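Amine oxidase domain-containing protein (Pyrococcus furiosus, PDB 3NRN) is of unknown function but binds adenosine monophosphate in the crystal and is probably a flavin-dependent oxidoreductase of the amine oxidase family. Local coordinates at residues A[62-67]-A[388-393]; A[47-52]-A[271-276]; A[40-45]-A[346-351]. All blocks are in the same frame, centred on the assembly; numbering follows the deposited sequence.

Interaction 1: A[62-67]-A[388-393]; sequences DGPLAH and EVDGIA
The carboxylate of Asp390 is wedged between two neighbouring residues of 62-67, with Pro64 CD to one side of its plane and Leu65 CB to the other. Both carbons gather round OD1, Pro64 CD at 3.2 Å and Leu65 CB at 3.4 Å. At the outer end of that oxygen two polar partners meet it. The backbone N of Leu65 donates a hydrogen bond of 3.1 Å to Asp390 OD1, with an N-H...O angle of 160° and running nearly along the C-O axis. A water donates to Asp390 OD1 at 2.6 Å and in turn accepts from Ala66 N at 3.2 Å. The other oxygen, Asp390 OD2, takes the backbone N-H of His59.

Beyond the carboxylate, toward Ala393 and Val389, the packing is apolar. Ala393 CB sits 3.5 Å from Leu65 CA, tighter than usual van der Waals contact, which suits an alanine. Leu65 has CG anti to the backbone N (chi1 -180°), and this carries CD2 to within 3.7 Å of Val389 CG2. Pro64, lacking an N-H, costs nothing in the first turn of a helix. At the N-cap position Gly63 leaves room: a CB there would clash with Asp390 OD1.

The contact joins the start of helix 64-72 to the early turns of helix 388-402 in the buried interior, the Val389 side chain about 8 Å from the bound AMP. Asp390 serves first-turn N-H groups of helix 64-72, one directly and one through water. Bonds at both oxygens hold the carboxylate's rotation, while the amides and positive helix end would probably favour its ionised form.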
# COMPACT_ATOMS: atom_id res chain seq x y z
N ASP A 62 2.32 -3.73 -13.92
CA ASP A 62 1.58 -4.97 -14.11
C ASP A 62 0.48 -5.37 -13.16
O ASP A 62 -0.28 -6.29 -13.46
CB ASP A 62 2.60 -6.10 -14.18
CG ASP A 62 3.80 -5.75 -15.04
OD1 ASP A 62 3.60 -5.48 -16.24
OD2 ASP A 62 4.93 -5.74 -14.51
N GLY A 63 0.38 -4.71 -12.01
CA GLY A 63 -0.62 -5.11 -11.05
C GLY A 63 -2.00 -4.47 -11.14
O GLY A 63 -2.31 -3.76 -12.09
N PRO A 64 -2.85 -4.73 -10.14
CA PRO A 64 -4.22 -4.20 -10.08
C PRO A 64 -4.27 -2.67 -10.14
O PRO A 64 -5.13 -2.11 -10.82
CB PRO A 64 -4.74 -4.75 -8.74
CG PRO A 64 -3.93 -5.98 -8.51
CD PRO A 64 -2.55 -5.56 -8.95
N LEU A 65 -3.37 -2.00 -9.43
CA LEU A 65 -3.37 -0.54 -9.41
C LEU A 65 -3.09 0.05 -10.79
O LEU A 65 -3.82 0.93 -11.24
CB LEU A 65 -2.36 0.02 -8.39
CG LEU A 65 -2.31 1.55 -8.29
CD1 LEU A 65 -3.71 2.12 -8.04
CD2 LEU A 65 -1.35 1.96 -7.17
N ALA A 66 -2.05 -0.44 -11.45
CA ALA A 66 -1.73 0.07 -12.79
C ALA A 66 -2.90 -0.21 -13.73
O ALA A 66 -3.29 0.66 -14.51
CB ALA A 66 -0.48 -0.59 -13.34
N HIS A 67 -3.47 -1.41 -13.64
CA HIS A 67 -4.59 -1.76 -14.51
C HIS A 67 -5.76 -0.80 -14.31
O HIS A 67 -6.35 -0.33 -15.28
CB HIS A 67 -5.08 -3.18 -14.25
CG HIS A 67 -6.23 -3.59 -15.13
ND1 HIS A 67 -6.13 -3.62 -16.50
CD2 HIS A 67 -7.51 -3.92 -14.84
CE1 HIS A 67 -7.29 -3.95 -17.02
NE2 HIS A 67 -8.15 -4.14 -16.03
N GLU A 388 0.13 -3.87 -0.21
CA GLU A 388 -0.01 -2.42 -0.10
C GLU A 388 -1.01 -1.76 -1.07
O GLU A 388 -2.17 -2.16 -1.11
CB GLU A 388 1.36 -1.76 -0.24
CG GLU A 388 1.39 -0.33 0.27
CD GLU A 388 2.44 0.51 -0.43
OE1 GLU A 388 2.55 0.37 -1.66
OE2 GLU A 388 3.12 1.31 0.25
N VAL A 389 -0.56 -0.78 -1.86
CA VAL A 389 -1.48 -0.09 -2.78
C VAL A 389 -2.07 -0.97 -3.87
O VAL A 389 -3.18 -0.71 -4.34
CB VAL A 389 -0.84 1.19 -3.39
CG1 VAL A 389 -0.59 2.21 -2.29
CG2 VAL A 389 0.45 0.87 -4.13
N ASP A 390 -1.35 -2.00 -4.30
CA ASP A 390 -1.93 -2.89 -5.29
C ASP A 390 -3.06 -3.61 -4.54
O ASP A 390 -4.10 -3.92 -5.11
CB ASP A 390 -0.89 -3.88 -5.83
CG ASP A 390 -0.14 -3.33 -7.04
OD1 ASP A 390 -0.79 -3.03 -8.07
OD2 ASP A 390 1.10 -3.21 -6.97
N GLY A 391 -2.83 -3.85 -3.25
CA GLY A 391 -3.84 -4.49 -2.42
C GLY A 391 -5.05 -3.58 -2.30
O GLY A 391 -6.20 -4.04 -2.29
N ILE A 392 -4.80 -2.28 -2.19
CA ILE A 392 -5.89 -1.32 -2.09
C ILE A 392 -6.72 -1.36 -3.37
O ILE A 392 -7.95 -1.41 -3.32
CB ILE A 392 -5.33 0.11 -1.87
CG1 ILE A 392 -4.75 0.21 -0.45
CG2 ILE A 392 -6.44 1.15 -2.10
CD1 ILE A 392 -4.17 1.58 -0.12
N ALA A 393 -6.04 -1.34 -4.51
CA ALA A 393 -6.71 -1.38 -5.82
C ALA A 393 -7.51 -2.67 -5.97
O ALA A 393 -8.61 -2.67 -6.53
CB ALA A 393 -5.68 -1.27 -6.93
O HOH W 1 0.24 -2.26 -10.28

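Interaction 2: A[47-52]-A[271-276]; sequences FQLSTG and KFNLAV
Lys271 sends its ammonium group into the bend of backbone that follows strand 47-50, where three hydrogen bonds grip it. Lys271 NZ donates to Gly52 O at 2.8 Å, approaching 25° from the carbonyl plane. It donates to Ser50 O at 3.1 Å from well above that carbonyl's plane, 69° out of it, and Ser50 OG also accepts from Lys271 NZ at 3.1 Å. A bend at chi3 turns the otherwise extended chain into this group of oxygens. Ser50 OG is held besides by Ala53 O, so a small hydroxyl residue suits the spot, and Ser50 O has a second donor in Gln350 NE2. An alanine in place of Lys271 would probably leave Gly52 O without this partner, cost Ser50 O and OG one bond each, and leave 50-52 freer to move.

Mixed contact comes next. Leu49 and Asn273 meet tip to tip, Leu49 CD2 lying 3.5 Å from Asn273 OD1, a buried oxygen with no polar partner in the model. Asn273 ND2, by contrast, binds Leu348 O and Gln350 OE1.

The apolar end belongs to Phe47, whose CZ lies 3.4 Å from Ala275 CB; the small methyl admits the ring tip.

The strands run antiparallel at 170°, but their backbones, axes 9.2 Å apart, do not pair; side chains bridge the distance, that of Lys271 reaching backbone carbonyls. The hairpin 41-44/47-50 thereby lies over strand 269-277, flanked by strands 312-320 and 345-351, while Phe272 and Leu274 face helix 326-340.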
# COMPACT_ATOMS: atom_id res chain seq x y z
N PHE A 47 13.18 18.44 -1.35
CA PHE A 47 12.94 17.05 -1.74
C PHE A 47 11.44 16.81 -1.80
O PHE A 47 10.67 17.44 -1.07
CB PHE A 47 13.53 16.10 -0.70
CG PHE A 47 15.00 15.91 -0.82
CD1 PHE A 47 15.52 14.86 -1.56
CD2 PHE A 47 15.88 16.77 -0.15
CE1 PHE A 47 16.89 14.66 -1.64
CE2 PHE A 47 17.25 16.57 -0.23
CZ PHE A 47 17.76 15.52 -0.97
N GLN A 48 11.03 15.89 -2.66
CA GLN A 48 9.62 15.55 -2.75
C GLN A 48 9.44 14.23 -2.01
O GLN A 48 9.62 13.16 -2.59
CB GLN A 48 9.18 15.38 -4.21
CG GLN A 48 9.02 16.69 -4.98
CD GLN A 48 7.86 17.53 -4.47
OE1 GLN A 48 6.74 17.05 -4.33
NE2 GLN A 48 8.13 18.80 -4.20
N LEU A 49 9.12 14.31 -0.73
CA LEU A 49 8.93 13.10 0.06
C LEU A 49 7.47 12.66 -0.10
O LEU A 49 6.73 13.25 -0.90
CB LEU A 49 9.27 13.36 1.53
CG LEU A 49 10.67 13.93 1.78
CD1 LEU A 49 10.86 14.20 3.27
CD2 LEU A 49 11.74 12.99 1.28
N SER A 50 7.04 11.65 0.65
CA SER A 50 5.67 11.18 0.54
C SER A 50 4.99 11.02 1.89
O SER A 50 5.66 10.93 2.91
CB SER A 50 5.61 9.85 -0.21
OG SER A 50 6.21 8.82 0.55
N THR A 51 3.66 10.98 1.87
CA THR A 51 2.87 10.81 3.08
C THR A 51 2.60 9.33 3.34
O THR A 51 1.79 8.98 4.20
CB THR A 51 1.52 11.58 2.98
OG1 THR A 51 0.77 11.11 1.86
CG2 THR A 51 1.78 13.08 2.81
N GLY A 52 3.29 8.46 2.60
CA GLY A 52 3.10 7.03 2.78
C GLY A 52 3.94 6.17 1.85
O GLY A 52 5.13 5.97 2.08
N LYS A 271 9.61 5.20 8.36
CA LYS A 271 10.19 5.54 7.07
C LYS A 271 11.37 6.47 7.27
O LYS A 271 11.29 7.43 8.03
CB LYS A 271 9.14 6.21 6.18
CG LYS A 271 8.45 5.28 5.20
CD LYS A 271 7.23 5.95 4.58
CE LYS A 271 7.59 7.27 3.91
NZ LYS A 271 6.34 8.01 3.54
N PHE A 272 12.46 6.17 6.59
CA PHE A 272 13.67 6.98 6.67
C PHE A 272 13.92 7.65 5.33
O PHE A 272 14.07 6.97 4.31
CB PHE A 272 14.86 6.11 7.06
CG PHE A 272 14.76 5.54 8.45
CD1 PHE A 272 15.29 6.23 9.54
CD2 PHE A 272 14.10 4.33 8.68
CE1 PHE A 272 15.16 5.73 10.84
CE2 PHE A 272 13.97 3.83 9.98
CZ PHE A 272 14.50 4.53 11.05
N ASN A 273 13.96 8.97 5.33
CA ASN A 273 14.22 9.72 4.11
C ASN A 273 15.67 10.19 4.24
O ASN A 273 15.99 10.99 5.11
CB ASN A 273 13.25 10.91 4.04
CG ASN A 273 11.79 10.48 4.05
OD1 ASN A 273 11.26 10.00 3.05
ND2 ASN A 273 11.13 10.63 5.20
N LEU A 274 16.53 9.68 3.36
CA LEU A 274 17.96 9.99 3.40
C LEU A 274 18.45 10.75 2.17
O LEU A 274 18.22 10.33 1.04
CB LEU A 274 18.75 8.69 3.54
CG LEU A 274 20.27 8.75 3.77
CD1 LEU A 274 20.54 9.23 5.19
CD2 LEU A 274 20.87 7.36 3.56
N ALA A 275 19.15 11.86 2.40
CA ALA A 275 19.69 12.66 1.30
C ALA A 275 21.16 12.33 1.07
O ALA A 275 22.04 12.83 1.76
CB ALA A 275 19.54 14.15 1.63
N VAL A 276 21.42 11.47 0.09
CA VAL A 276 22.78 11.06 -0.23
C VAL A 276 23.35 11.93 -1.36
O VAL A 276 22.75 12.05 -2.43
CB VAL A 276 22.83 9.57 -0.65
CG1 VAL A 276 22.19 8.70 0.43
CG2 VAL A 276 22.13 9.36 -1.97

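Interaction 3: A[40-45]-A[346-351]; sequences TNLPYK and PLLAQV
Tyr44 reaches across to the backbone of Leu347 and makes the close half of this contact. Its OH donates to Leu347 O at 3.1 Å, with a C=O...O angle of 160° and the donor tilted slightly from the carbonyl plane. The same oxygen lies at the ring edge, 3.0 Å from Tyr44 CE2. With CG anti to the backbone N (chi1 -172°), the ring extends from strand 41-44 toward strand 345-351, and CE2 also packs on Leu348 CB at 3.8 Å. A tyrosine fits because its ring fills this span while its hydroxyl satisfies a carbonyl.

Nearby, Leu42 CD2 meets Gln350 NE2 tip to tip at 3.3 Å. The amide itself is engaged elsewhere, NE2 with Ser50 O and OE1 with Asn273 ND2, so the leucine methyl packs against an already anchored group. A looser methyl contact lies beside it, Leu42 CD2 and Leu348 CD2 being 4.3 Å apart.

The solvent side is looser still. Exposed Lys45 makes no close contact with 346-351. Its chain folds back instead, with CG over the centre of one face of the Tyr44 ring and NZ giving the hydroxyl a weak hydrogen bond. A long, flexible, charged residue suits this solvent-facing lid.

The strand axes, 9.9 Å apart, cross at 143°, as a hairpin laid on the outermost strand, within this chain, of the mixed sheet. That strand carries a classic beta bulge, in which Leu347 and Leu348 both face Asn273, and Tyr44 binds the carbonyl of its first residue.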
# COMPACT_ATOMS: atom_id res chain seq x y z
N THR A 40 0.34 10.74 -1.34
CA THR A 40 0.59 11.97 -2.08
C THR A 40 1.98 12.52 -1.72
O THR A 40 2.74 11.86 -1.00
CB THR A 40 -0.51 13.03 -1.81
OG1 THR A 40 -0.38 14.10 -2.75
CG2 THR A 40 -0.40 13.58 -0.40
N ASN A 41 2.32 13.71 -2.21
CA ASN A 41 3.65 14.27 -1.95
C ASN A 41 3.78 15.17 -0.73
O ASN A 41 2.83 15.82 -0.30
CB ASN A 41 4.15 15.01 -3.18
CG ASN A 41 4.48 14.07 -4.32
OD1 ASN A 41 4.09 12.90 -4.30
ND2 ASN A 41 5.18 14.58 -5.33
N LEU A 42 4.99 15.19 -0.18
CA LEU A 42 5.30 16.00 0.98
C LEU A 42 6.56 16.81 0.71
O LEU A 42 7.67 16.34 0.93
CB LEU A 42 5.52 15.11 2.21
CG LEU A 42 5.95 15.83 3.50
CD1 LEU A 42 4.81 16.68 4.04
CD2 LEU A 42 6.37 14.79 4.53
N PRO A 43 6.40 18.05 0.19
CA PRO A 43 7.55 18.91 -0.10
C PRO A 43 8.34 19.07 1.19
O PRO A 43 7.77 19.32 2.25
CB PRO A 43 6.89 20.21 -0.54
CG PRO A 43 5.63 19.74 -1.20
CD PRO A 43 5.14 18.70 -0.21
N TYR A 44 9.66 18.91 1.12
CA TYR A 44 10.48 19.01 2.32
C TYR A 44 11.94 19.30 2.03
O TYR A 44 12.66 18.44 1.51
CB TYR A 44 10.37 17.71 3.12
CG TYR A 44 11.04 17.76 4.48
CD1 TYR A 44 10.46 18.47 5.54
CD2 TYR A 44 12.23 17.08 4.72
CE1 TYR A 44 11.05 18.49 6.80
CE2 TYR A 44 12.84 17.10 5.96
CZ TYR A 44 12.24 17.80 7.00
OH TYR A 44 12.83 17.81 8.25
N LYS A 45 12.38 20.50 2.37
CA LYS A 45 13.77 20.89 2.17
C LYS A 45 14.31 20.59 0.77
O LYS A 45 15.41 20.04 0.62
CB LYS A 45 14.65 20.20 3.21
CG LYS A 45 14.41 20.66 4.64
CD LYS A 45 15.33 19.91 5.60
CE LYS A 45 15.34 20.54 6.99
NZ LYS A 45 13.98 20.58 7.59
N PRO A 346 20.57 12.40 7.15
CA PRO A 346 19.18 12.27 7.58
C PRO A 346 18.31 13.49 7.29
O PRO A 346 18.63 14.60 7.70
CB PRO A 346 19.31 12.00 9.08
CG PRO A 346 20.57 11.20 9.15
CD PRO A 346 21.49 11.96 8.22
N LEU A 347 17.21 13.27 6.57
CA LEU A 347 16.28 14.34 6.23
C LEU A 347 15.06 14.32 7.14
O LEU A 347 14.65 15.36 7.67
CB LEU A 347 15.80 14.21 4.78
CG LEU A 347 16.71 14.63 3.63
CD1 LEU A 347 16.01 14.33 2.31
CD2 LEU A 347 17.03 16.11 3.73
N LEU A 348 14.48 13.14 7.31
CA LEU A 348 13.29 12.99 8.13
C LEU A 348 12.90 11.53 8.32
O LEU A 348 13.00 10.72 7.39
CB LEU A 348 12.13 13.74 7.49
CG LEU A 348 10.75 13.66 8.14
CD1 LEU A 348 10.68 14.61 9.32
CD2 LEU A 348 9.68 14.01 7.11
N ALA A 349 12.48 11.20 9.53
CA ALA A 349 12.03 9.85 9.85
C ALA A 349 10.54 10.01 10.06
O ALA A 349 10.10 10.87 10.82
CB ALA A 349 12.70 9.36 11.12
N GLN A 350 9.74 9.21 9.36
CA GLN A 350 8.30 9.29 9.50
C GLN A 350 7.73 8.03 10.12
O GLN A 350 8.02 6.92 9.66
CB GLN A 350 7.65 9.53 8.13
CG GLN A 350 7.85 10.92 7.56
CD GLN A 350 7.53 10.97 6.08
OE1 GLN A 350 8.21 10.34 5.27
NE2 GLN A 350 6.50 11.73 5.71
N VAL A 351 6.92 8.21 11.16
CA VAL A 351 6.29 7.09 11.84
C VAL A 351 4.86 6.94 11.33
O VAL A 351 4.08 7.89 11.36
CB VAL A 351 6.23 7.31 13.37
CG1 VAL A 351 5.61 6.10 14.05
CG2 VAL A 351 7.62 7.57 13.92

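How the interactions relate
From the N terminus, the chain first lays down 40-45 and 47-52, the two strands of a hairpin, and then 62-67, at the start of helix 64-72. Their partners follow much later. Strand 269-277 closes interaction 2, strand 345-351 closes interaction 3, and helix 388-402 closes interaction 1. Interaction 2 therefore nests within interaction 3, while interaction 1 crosses both. Interactions 2 and 3 form one continuous patch, their centres 4 Å apart, joining the hairpin to two neighbouring strands of the mixed sheet. Interaction 1, with its centre about 22 Å from that of interaction 2, joins two helices in the chain's interior.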